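Side-chain contacts in Z-ring associated protein G (PDB 6UN9), which probably helps link the Z-ring to the septal peptidoglycan-synthesizing machinery as a tetrameric coiled coil, supporting cell division, envelope biogenesis and cell shape: residues Lys59-Thr62 with His63-Asn67; Leu50-Met53 with Ala54-Tyr57; Glu34-Gln37 with Gln38-His42; Gln16-Ile19 with Gln20-Glu24. The protein carries 2 engineered substitutions. All coordinates share one frame; numbering follows the deposited sequence.

Contact 1. Residues Lys59-Thr62 with His63-Asn67; sequences KLYT and HFAQN
Tyr61 and Ala65 meet one turn apart on helix 42-69, where ring carbon CE2 of Tyr61 lies obliquely 4.1 Å from CB of Ala65. The tyrosine ring gets there because CG stands opposite the backbone N (chi1 170°), which sends it along the helix toward the C-terminal turn; a small methyl suits the place beside so broad a ring. On another side Phe64 sets CD2 3.5 Å from the Leu60 carbonyl O. In Gln66, chi1 of 43° puts CG between the backbone N and the carbonyl carbon, beside Thr62 O; the bend at chi2 then lays the amide beside the same oxygen, but the angle is too poor for a side-chain hydrogen bond.

Behind these contacts stands the backbone. His63 N bonds to Lys59 O at 2.9 Å, nearly straight at the hydrogen. Tyr61 O accepts both Ala65 N, at 2.8 Å, and Phe64 N. Further out, Leu60 packs on Leu60 of the fourth subunit and the Phe64 ring meets its counterpart there, while the His63 ring meets His42 of the second subunit. Apolar and aromatic residues facing the partner chains, with Lys59 and Gln66 exposed, are typical of a helix in a tetrameric coiled coil.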
loop_
_atom_site.group_PDB
_atom_site.type_symbol
_atom_site.label_atom_id
_atom_site.label_comp_id
_atom_site.label_asym_id
_atom_site.label_seq_id
_atom_site.Cartn_x
_atom_site.Cartn_y
_atom_site.Cartn_z
ATOM N N LYS A 59 4.667 8.702 4.769
ATOM C CA LYS A 59 3.930 9.954 4.847
ATOM C C LYS A 59 2.706 9.793 5.743
ATOM O O LYS A 59 2.571 10.473 6.765
ATOM C CB LYS A 59 3.532 10.409 3.444
ATOM C CG LYS A 59 4.590 11.250 2.726
ATOM C CD LYS A 59 3.976 11.970 1.532
ATOM C CE LYS A 59 4.885 13.066 0.978
ATOM N NZ LYS A 59 5.956 12.524 0.064
ATOM N N LEU A 60 1.820 8.865 5.386
ATOM C CA LEU A 60 0.589 8.639 6.136
ATOM C C LEU A 60 0.853 8.232 7.583
ATOM O O LEU A 60 0.013 8.485 8.456
ATOM C CB LEU A 60 -0.246 7.562 5.447
ATOM C CG LEU A 60 -1.697 7.466 5.905
ATOM C CD1 LEU A 60 -2.450 8.691 5.439
ATOM C CD2 LEU A 60 -2.327 6.203 5.366
ATOM N N TYR A 61 1.983 7.580 7.859
ATOM C CA TYR A 61 2.242 7.182 9.239
ATOM C C TYR A 61 2.682 8.372 10.077
ATOM O O TYR A 61 2.176 8.566 11.186
ATOM C CB TYR A 61 3.299 6.076 9.320
ATOM C CG TYR A 61 3.758 5.801 10.746
ATOM C CD1 TYR A 61 3.081 4.896 11.548
ATOM C CD2 TYR A 61 4.868 6.456 11.289
ATOM C CE1 TYR A 61 3.494 4.648 12.840
ATOM C CE2 TYR A 61 5.281 6.217 12.580
ATOM C CZ TYR A 61 4.592 5.314 13.357
ATOM O OH TYR A 61 4.998 5.068 14.661
ATOM N N THR A 62 3.645 9.163 9.593
ATOM C CA THR A 62 4.117 10.237 10.452
ATOM C C THR A 62 3.189 11.445 10.446
ATOM O O THR A 62 3.237 12.233 11.391
ATOM C CB THR A 62 5.542 10.663 10.097
ATOM O OG1 THR A 62 5.525 11.613 9.021
ATOM C CG2 THR A 62 6.374 9.443 9.757
ATOM N N HIS A 63 2.320 11.595 9.439
ATOM C CA HIS A 63 1.223 12.542 9.593
ATOM C C HIS A 63 0.276 12.131 10.706
ATOM O O HIS A 63 -0.511 12.956 11.176
ATOM C CB HIS A 63 0.420 12.694 8.309
ATOM C CG HIS A 63 -0.779 13.583 8.457
ATOM N ND1 HIS A 63 -1.933 13.178 9.097
ATOM C CD2 HIS A 63 -1.001 14.858 8.055
ATOM C CE1 HIS A 63 -2.818 14.153 9.064
ATOM N NE2 HIS A 63 -2.280 15.180 8.431
ATOM N N PHE A 64 0.309 10.871 11.110
ATOM C CA PHE A 64 -0.436 10.425 12.272
ATOM C C PHE A 64 0.411 10.455 13.535
ATOM O O PHE A 64 -0.117 10.690 14.632
ATOM C CB PHE A 64 -1.003 9.020 12.012
ATOM C CG PHE A 64 -2.397 9.061 11.482
ATOM C CD1 PHE A 64 -3.453 8.525 12.210
ATOM C CD2 PHE A 64 -2.664 9.728 10.289
ATOM C CE1 PHE A 64 -4.745 8.636 11.734
ATOM C CE2 PHE A 64 -3.944 9.822 9.807
ATOM C CZ PHE A 64 -4.986 9.292 10.535
ATOM N N ALA A 65 1.717 10.236 13.388
ATOM C CA ALA A 65 2.598 10.165 14.545
ATOM C C ALA A 65 2.581 11.467 15.322
ATOM O O ALA A 65 2.659 11.459 16.555
ATOM C CB ALA A 65 4.021 9.828 14.099
ATOM N N GLN A 66 2.481 12.597 14.615
ATOM C CA GLN A 66 2.448 13.899 15.261
ATOM C C GLN A 66 1.024 14.323 15.609
ATOM O O GLN A 66 0.751 14.611 16.777
ATOM C CB GLN A 66 3.166 14.948 14.396
ATOM C CG GLN A 66 2.877 14.901 12.900
ATOM C CD GLN A 66 4.131 15.142 12.032
ATOM O OE1 GLN A 66 5.262 15.111 12.525
ATOM N NE2 GLN A 66 3.924 15.368 10.731
ATOM N N ASN A 67 0.092 14.321 14.643
ATOM C CA ASN A 67 -1.294 14.703 14.946
ATOM C C ASN A 67 -1.938 13.877 16.059
ATOM O O ASN A 67 -3.037 14.226 16.506
ATOM C CB ASN A 67 -2.192 14.617 13.721
ATOM C CG ASN A 67 -2.056 15.816 12.822
ATOM O OD1 ASN A 67 -3.024 16.251 12.188
ATOM N ND2 ASN A 67 -0.852 16.374 12.763
#

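Contact 2. Residues Leu50-Met53 with Ala54-Tyr57; sequences LENM and AEDY. Engineered in segment 50-53: Met53 (natural residue Leu).
Glu51 and Glu55 are joined by a nearly straight backbone hydrogen bond, Glu55 N to Glu51 O at 2.7 Å. Tyr57 N also bonds to Met53 O at 3.1 Å. Ala54 N divides its hydrogen between Leu50 O, likewise at 3.1 Å, and a weak bond to Glu51 O, while Asp56 N reaches Asn52 O only weakly. These are the i to i+4 bonds of helix 42-69, with one weak i+3 bond beside them.

Polar side chains make a looser layer outside. Asn52 and Glu55 run side by side in the same direction, their amide and carboxylate planes just 10° apart, and OD1 of Asn52 lies 4.0 Å from OE1 of Glu55. Two oxygens so placed make no hydrogen bond. Glu55 comes alongside because chi1 of 85° puts CG between N and the carbonyl carbon, 3.4 Å from Asn52 O.

No apolar side chains pair across the two segments. The larger groups pack on other subunits. Leu50 packs on Leu60 of the second subunit, and Met53, an engineered methionine (leucine in the natural protein) modelled as selenomethionine, packs on Met53 of the fourth. Compact Ala54 lies against Tyr57 of the third subunit, whose hydroxyl hydrogen-bonds to Leu50 O.

Buried Asp56 approaches Asp56 of the second subunit with like charge. Such closeness may favour uptake of a proton by one carboxylate of the pair.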
loop_
_atom_site.group_PDB
_atom_site.type_symbol
_atom_site.label_atom_id
_atom_site.label_comp_id
_atom_site.label_asym_id
_atom_site.label_seq_id
_atom_site.Cartn_x
_atom_site.Cartn_y
_atom_site.Cartn_z
ATOM N N LEU A 50 7.076 -0.335 -5.443
ATOM C CA LEU A 50 6.914 -0.784 -4.064
ATOM C C LEU A 50 7.535 0.194 -3.080
ATOM O O LEU A 50 7.020 0.368 -1.973
ATOM C CB LEU A 50 7.533 -2.167 -3.863
ATOM C CG LEU A 50 6.639 -3.342 -4.223
ATOM C CD1 LEU A 50 7.415 -4.667 -4.145
ATOM C CD2 LEU A 50 5.445 -3.355 -3.319
ATOM N N GLU A 51 8.655 0.815 -3.450
ATOM C CA GLU A 51 9.239 1.817 -2.575
ATOM C C GLU A 51 8.380 3.073 -2.546
ATOM O O GLU A 51 8.149 3.645 -1.475
ATOM C CB GLU A 51 10.668 2.136 -3.005
ATOM C CG GLU A 51 11.512 2.672 -1.860
ATOM C CD GLU A 51 12.891 3.119 -2.294
ATOM O OE1 GLU A 51 13.739 3.342 -1.397
ATOM O OE2 GLU A 51 13.124 3.252 -3.518
ATOM N N ASN A 52 7.916 3.523 -3.716
ATOM C CA ASN A 52 6.769 4.417 -3.788
ATOM C C ASN A 52 5.721 4.119 -2.715
ATOM O O ASN A 52 5.326 5.005 -1.952
ATOM C CB ASN A 52 6.135 4.307 -5.171
ATOM C CG ASN A 52 6.840 5.145 -6.175
ATOM O OD1 ASN A 52 7.944 5.617 -5.911
ATOM N ND2 ASN A 52 6.218 5.354 -7.336
HETATM N N MSE A 53 5.253 2.875 -2.653
HETATM C CA MSE A 53 4.256 2.474 -1.665
HETATM C C MSE A 53 4.721 2.697 -0.233
HETATM O O MSE A 53 3.922 3.029 0.632
HETATM C CB MSE A 53 3.897 0.996 -1.839
HETATM C CG MSE A 53 2.808 0.734 -2.847
HETATM SE SE MSE A 53 1.224 0.006 -1.989
HETATM C CE MSE A 53 0.710 1.559 -0.913
ATOM N N ALA A 54 6.017 2.472 -0.005
ATOM C CA ALA A 54 6.618 2.613 1.315
ATOM C C ALA A 54 6.800 4.079 1.703
ATOM O O ALA A 54 6.444 4.480 2.817
ATOM C CB ALA A 54 7.965 1.894 1.354
ATOM N N GLU A 55 7.365 4.886 0.809
ATOM C CA GLU A 55 7.526 6.291 1.112
ATOM C C GLU A 55 6.194 7.032 1.202
ATOM O O GLU A 55 6.176 8.181 1.650
ATOM C CB GLU A 55 8.400 6.949 0.054
ATOM C CG GLU A 55 7.608 7.377 -1.159
ATOM C CD GLU A 55 8.358 8.376 -2.012
ATOM O OE1 GLU A 55 7.955 8.583 -3.184
ATOM O OE2 GLU A 55 9.352 8.946 -1.510
ATOM N N ASP A 56 5.089 6.428 0.772
ATOM C CA ASP A 56 3.790 7.053 0.967
ATOM C C ASP A 56 3.137 6.602 2.253
ATOM O O ASP A 56 2.395 7.378 2.869
ATOM C CB ASP A 56 2.862 6.767 -0.214
ATOM C CG ASP A 56 3.069 7.746 -1.343
ATOM O OD1 ASP A 56 4.048 8.517 -1.262
ATOM O OD2 ASP A 56 2.266 7.767 -2.299
ATOM N N TYR A 57 3.400 5.361 2.652
ATOM C CA TYR A 57 3.108 4.937 4.012
ATOM C C TYR A 57 3.803 5.842 5.026
ATOM O O TYR A 57 3.159 6.402 5.921
ATOM C CB TYR A 57 3.535 3.487 4.197
ATOM C CG TYR A 57 3.296 3.002 5.589
ATOM C CD1 TYR A 57 2.022 2.648 6.001
ATOM C CD2 TYR A 57 4.337 2.907 6.504
ATOM C CE1 TYR A 57 1.783 2.202 7.293
ATOM C CE2 TYR A 57 4.115 2.462 7.800
ATOM C CZ TYR A 57 2.834 2.109 8.193
ATOM O OH TYR A 57 2.594 1.663 9.487
#

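Contact 3. Residues Glu34-Gln37 with Gln38-His42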
loop_
_atom_site.group_PDB
_atom_site.type_symbol
_atom_site.label_atom_id
_atom_site.label_comp_id
_atom_site.label_asym_id
_atom_site.label_seq_id
_atom_site.Cartn_x
_atom_site.Cartn_y
_atom_site.Cartn_z
ATOM N N GLU A 34 14.480 -13.786 -24.003
ATOM C CA GLU A 34 13.416 -12.796 -23.923
ATOM C C GLU A 34 12.771 -12.840 -22.543
ATOM O O GLU A 34 12.749 -11.842 -21.816
ATOM C CB GLU A 34 12.363 -13.054 -24.993
ATOM C CG GLU A 34 11.678 -11.792 -25.543
ATOM C CD GLU A 34 10.387 -12.103 -26.316
ATOM O OE1 GLU A 34 9.383 -12.531 -25.680
ATOM O OE2 GLU A 34 10.385 -11.934 -27.565
ATOM N N GLN A 35 12.257 -14.010 -22.170
ATOM C CA GLN A 35 11.688 -14.257 -20.851
ATOM C C GLN A 35 12.620 -13.839 -19.712
ATOM O O GLN A 35 12.139 -13.575 -18.603
ATOM C CB GLN A 35 11.340 -15.756 -20.742
ATOM C CG GLN A 35 10.416 -16.133 -19.598
ATOM C CD GLN A 35 8.946 -15.943 -19.935
ATOM O OE1 GLN A 35 8.137 -15.582 -19.078
ATOM N NE2 GLN A 35 8.595 -16.193 -21.187
ATOM N N LYS A 36 13.934 -13.780 -19.950
ATOM C CA LYS A 36 14.870 -13.453 -18.880
ATOM C C LYS A 36 15.004 -11.950 -18.702
ATOM O O LYS A 36 15.051 -11.462 -17.571
ATOM C CB LYS A 36 16.229 -14.078 -19.163
ATOM C CG LYS A 36 17.369 -13.654 -18.255
ATOM C CD LYS A 36 18.459 -14.744 -18.256
ATOM C CE LYS A 36 19.839 -14.210 -17.872
ATOM N NZ LYS A 36 20.255 -13.076 -18.760
ATOM N N GLN A 37 15.062 -11.198 -19.792
ATOM C CA GLN A 37 15.164 -9.754 -19.685
ATOM C C GLN A 37 13.795 -9.073 -19.627
ATOM O O GLN A 37 13.726 -7.841 -19.720
ATOM C CB GLN A 37 16.019 -9.188 -20.824
ATOM C CG GLN A 37 15.323 -9.015 -22.161
ATOM C CD GLN A 37 16.219 -8.324 -23.177
ATOM O OE1 GLN A 37 17.422 -8.598 -23.250
ATOM N NE2 GLN A 37 15.643 -7.420 -23.962
ATOM N N GLN A 38 12.706 -9.834 -19.472
ATOM C CA GLN A 38 11.449 -9.239 -19.058
ATOM C C GLN A 38 11.020 -9.726 -17.686
ATOM O O GLN A 38 9.958 -9.318 -17.202
ATOM C CB GLN A 38 10.340 -9.463 -20.098
ATOM C CG GLN A 38 9.942 -10.889 -20.400
ATOM C CD GLN A 38 9.141 -11.016 -21.722
ATOM O OE1 GLN A 38 8.900 -10.021 -22.436
ATOM N NE2 GLN A 38 8.744 -12.254 -22.054
ATOM N N LEU A 39 11.825 -10.582 -17.052
ATOM C CA LEU A 39 11.789 -10.716 -15.600
ATOM C C LEU A 39 12.628 -9.621 -14.954
ATOM O O LEU A 39 12.179 -8.947 -14.021
ATOM C CB LEU A 39 12.297 -12.096 -15.176
ATOM C CG LEU A 39 11.280 -13.145 -14.747
ATOM C CD1 LEU A 39 12.016 -14.213 -13.989
ATOM C CD2 LEU A 39 10.134 -12.574 -13.882
ATOM N N GLU A 40 13.851 -9.423 -15.459
ATOM C CA GLU A 40 14.688 -8.327 -14.990
ATOM C C GLU A 40 13.970 -6.993 -15.104
ATOM O O GLU A 40 14.223 -6.093 -14.303
ATOM C CB GLU A 40 16.015 -8.300 -15.764
ATOM C CG GLU A 40 17.115 -9.157 -15.107
ATOM C CD GLU A 40 18.338 -9.418 -15.993
ATOM O OE1 GLU A 40 19.184 -10.257 -15.590
ATOM O OE2 GLU A 40 18.451 -8.799 -17.077
ATOM N N ARG A 41 13.072 -6.849 -16.085
ATOM C CA ARG A 41 12.281 -5.627 -16.201
ATOM C C ARG A 41 11.196 -5.579 -15.134
ATOM O O ARG A 41 10.875 -4.506 -14.613
ATOM C CB ARG A 41 11.676 -5.526 -17.609
ATOM C CG ARG A 41 10.381 -4.717 -17.750
ATOM C CD ARG A 41 10.596 -3.197 -17.609
ATOM N NE ARG A 41 9.579 -2.427 -18.332
ATOM C CZ ARG A 41 9.739 -1.955 -19.568
ATOM N NH1 ARG A 41 10.879 -2.161 -20.220
ATOM N NH2 ARG A 41 8.764 -1.271 -20.158
ATOM N N HIS A 42 10.644 -6.735 -14.776
ATOM C CA HIS A 42 9.499 -6.759 -13.885
ATOM C C HIS A 42 9.900 -6.506 -12.440
ATOM O O HIS A 42 9.254 -5.714 -11.756
ATOM C CB HIS A 42 8.791 -8.089 -14.039
ATOM C CG HIS A 42 7.956 -8.482 -12.866
ATOM N ND1 HIS A 42 6.593 -8.290 -12.828
ATOM C CD2 HIS A 42 8.286 -9.105 -11.708
ATOM C CE1 HIS A 42 6.119 -8.774 -11.691
ATOM N NE2 HIS A 42 7.126 -9.273 -10.994
#
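Gln38 turns back over Glu34 because chi1 of 62° sets its CG between the backbone N and the carbonyl carbon, the crowded position, only 3.3 Å from Glu34 O. Extended beyond CG, the chain then carries its amide to the Glu34 carboxylate, itself at the end of an extended chain. The two groups cross obliquely with planes 62° apart, and NE2 of Gln38 remains 3.7 Å from OE1 of Glu34, so they approach without hydrogen bonding. A long, flexible polar chain suits exposed Glu34.

Here the coiled coil passes from helix 16-37 to helix 42-69 through an irregular link: residues 39-41 keep helical backbone angles, but the regular bonding falters. Gln38 N to Glu34 O is weak, and Leu39 N makes weak bonds to both Gln35 O and Lys36 O at 3.4 Å. Glu40 N to Lys36 O, in contrast, is nearly straight at 3.2 Å. The same two residues bring opposite charges near each other, NZ of Lys36 lying 4.4 Å from OE1 of Glu40, beyond a salt bridge.

Buried Leu39 packs on Leu39 of the fourth subunit and Leu71 of the second. His42 NE2 hydrogen-bonds to His42 NE2 of the fourth subunit.

Contact 4. Residues Gln16-Ile19 with Gln20-Glu24; sequences QQQI and QLKSE
Gln17 and Gln20 carry amides that lie beside each other, steeply turned: their chains run side by side in the same direction, but the amide planes are 70° apart, so they do not stack. Their nearest atoms are two oxygens, OE1 of Gln17 and OE1 of Gln20, 3.7 Å apart, an approach that offers no hydrogen bond. A third amide, that of Gln18, lies along the aliphatic part of Lys22, the two side chains running alongside each other in the same direction. Here chi1 of 177° swings the Gln18 chain beside its own carbonyl carbon, and a bend at chi2 follows. The lysine NZ leads away from the contact.

Beneath the side chains, Lys22 N bonds to Gln18 O at 2.9 Å in an almost straight N-H...O bond, while Leu21 N reaches Gln17 O only weakly. One turn on, Ser23 OG donates to a lone pair of Gln20 O at 2.8 Å, in the carbonyl plane; the same oxygen accepts Glu24 N, and a short hydroxyl side chain is well fitted to fold back in this way.

Leu21, the buried residue, packs on Leu21 of the fourth subunit, and Gln18 on its own counterpart. Two residues that each meet their own counterpart, with exposed Gln20 and Lys22 around them, are typical of the tetrameric alpha-helical coiled coil.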
loop_
_atom_site.group_PDB
_atom_site.type_symbol
_atom_site.label_atom_id
_atom_site.label_comp_id
_atom_site.label_asym_id
_atom_site.label_seq_id
_atom_site.Cartn_x
_atom_site.Cartn_y
_atom_site.Cartn_z
ATOM N N GLN A 16 15.517 -32.818 -43.240
ATOM C CA GLN A 16 14.387 -31.961 -42.879
ATOM C C GLN A 16 14.160 -31.936 -41.372
ATOM O O GLN A 16 14.012 -30.863 -40.774
ATOM C CB GLN A 16 13.119 -32.435 -43.586
ATOM C CG GLN A 16 13.100 -32.188 -45.085
ATOM C CD GLN A 16 12.720 -30.768 -45.431
ATOM O OE1 GLN A 16 11.555 -30.378 -45.313
ATOM N NE2 GLN A 16 13.698 -29.987 -45.873
ATOM N N GLN A 17 14.093 -33.111 -40.742
ATOM C CA GLN A 17 13.910 -33.141 -39.292
ATOM C C GLN A 17 15.097 -32.535 -38.558
ATOM O O GLN A 17 14.940 -32.100 -37.414
ATOM C CB GLN A 17 13.650 -34.570 -38.802
ATOM C CG GLN A 17 12.238 -35.075 -39.102
ATOM C CD GLN A 17 11.153 -34.044 -38.803
ATOM O OE1 GLN A 17 10.960 -33.637 -37.653
ATOM N NE2 GLN A 17 10.438 -33.617 -39.844
ATOM N N GLN A 18 16.264 -32.463 -39.196
ATOM C CA GLN A 18 17.383 -31.785 -38.562
ATOM C C GLN A 18 17.235 -30.254 -38.635
ATOM O O GLN A 18 17.189 -29.588 -37.595
ATOM C CB GLN A 18 18.695 -32.288 -39.168
ATOM C CG GLN A 18 19.954 -31.619 -38.649
ATOM C CD GLN A 18 20.366 -30.420 -39.505
ATOM O OE1 GLN A 18 20.828 -30.583 -40.640
ATOM N NE2 GLN A 18 20.188 -29.211 -38.967
ATOM N N ILE A 19 17.116 -29.666 -39.832
ATOM C CA ILE A 19 17.043 -28.204 -39.920
ATOM C C ILE A 19 15.904 -27.611 -39.092
ATOM O O ILE A 19 15.838 -26.385 -38.933
ATOM C CB ILE A 19 16.919 -27.667 -41.376
ATOM C CG1 ILE A 19 15.736 -28.290 -42.132
ATOM C CG2 ILE A 19 18.244 -27.810 -42.156
ATOM C CD1 ILE A 19 14.398 -27.606 -41.923
ATOM N N GLN A 20 14.996 -28.440 -38.580
ATOM C CA GLN A 20 13.890 -27.918 -37.797
ATOM C C GLN A 20 14.233 -27.888 -36.308
ATOM O O GLN A 20 14.052 -26.862 -35.637
ATOM C CB GLN A 20 12.639 -28.750 -38.045
ATOM C CG GLN A 20 11.405 -28.152 -37.443
ATOM C CD GLN A 20 10.157 -28.820 -37.935
ATOM O OE1 GLN A 20 10.029 -30.046 -37.878
ATOM N NE2 GLN A 20 9.227 -28.020 -38.447
ATOM N N LEU A 21 14.722 -29.013 -35.785
ATOM C CA LEU A 21 15.422 -29.001 -34.510
ATOM C C LEU A 21 16.365 -27.813 -34.428
ATOM O O LEU A 21 16.373 -27.087 -33.429
ATOM C CB LEU A 21 16.206 -30.302 -34.312
ATOM C CG LEU A 21 15.435 -31.612 -34.233
ATOM C CD1 LEU A 21 16.365 -32.734 -33.786
ATOM C CD2 LEU A 21 14.235 -31.499 -33.317
ATOM N N LYS A 22 17.156 -27.577 -35.477
ATOM C CA LYS A 22 18.022 -26.404 -35.451
ATOM C C LYS A 22 17.225 -25.123 -35.271
ATOM O O LYS A 22 17.717 -24.183 -34.638
ATOM C CB LYS A 22 18.877 -26.312 -36.707
ATOM C CG LYS A 22 20.206 -27.038 -36.551
ATOM C CD LYS A 22 21.422 -26.215 -36.983
ATOM C CE LYS A 22 22.710 -27.014 -36.724
ATOM N NZ LYS A 22 23.959 -26.401 -37.272
ATOM N N SER A 23 15.988 -25.072 -35.780
ATOM C CA SER A 23 15.227 -23.837 -35.651
ATOM C C SER A 23 14.518 -23.773 -34.302
ATOM O O SER A 23 14.534 -22.730 -33.639
ATOM C CB SER A 23 14.241 -23.665 -36.815
ATOM O OG SER A 23 13.085 -24.466 -36.664
ATOM N N GLU A 24 13.931 -24.876 -33.852
ATOM C CA GLU A 24 13.228 -24.793 -32.588
ATOM C C GLU A 24 14.156 -24.844 -31.374
ATOM O O GLU A 24 13.715 -24.503 -30.265
ATOM C CB GLU A 24 12.154 -25.882 -32.511
ATOM C CG GLU A 24 12.613 -27.291 -32.628
ATOM C CD GLU A 24 11.455 -28.215 -32.969
ATOM O OE1 GLU A 24 10.292 -27.788 -32.782
ATOM O OE2 GLU A 24 11.700 -29.351 -33.438
#

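Overall arrangement
Along the chain the order is contact 4, contact 3, contact 2, contact 1, strung along one elongated rod rather than folded together. Contacts 1 and 4 lie on opposite sides of the chain's centre, their own centres about 64 Å apart. Contact 4 belongs to helix 16-37, contacts 1 and 2 to helix 42-69, and contact 3 covers the passage between those helices, its centre about 27 Å from that of contact 4 and about 23 Å from that of contact 2. Contacts 1 and 2 adjoin in sequence, with centres about 14 Å apart. Contacts 1, 2 and 3 all reach the second subunit, whereas contacts 3 and 4 share the fourth, which also meets contacts 1 and 2.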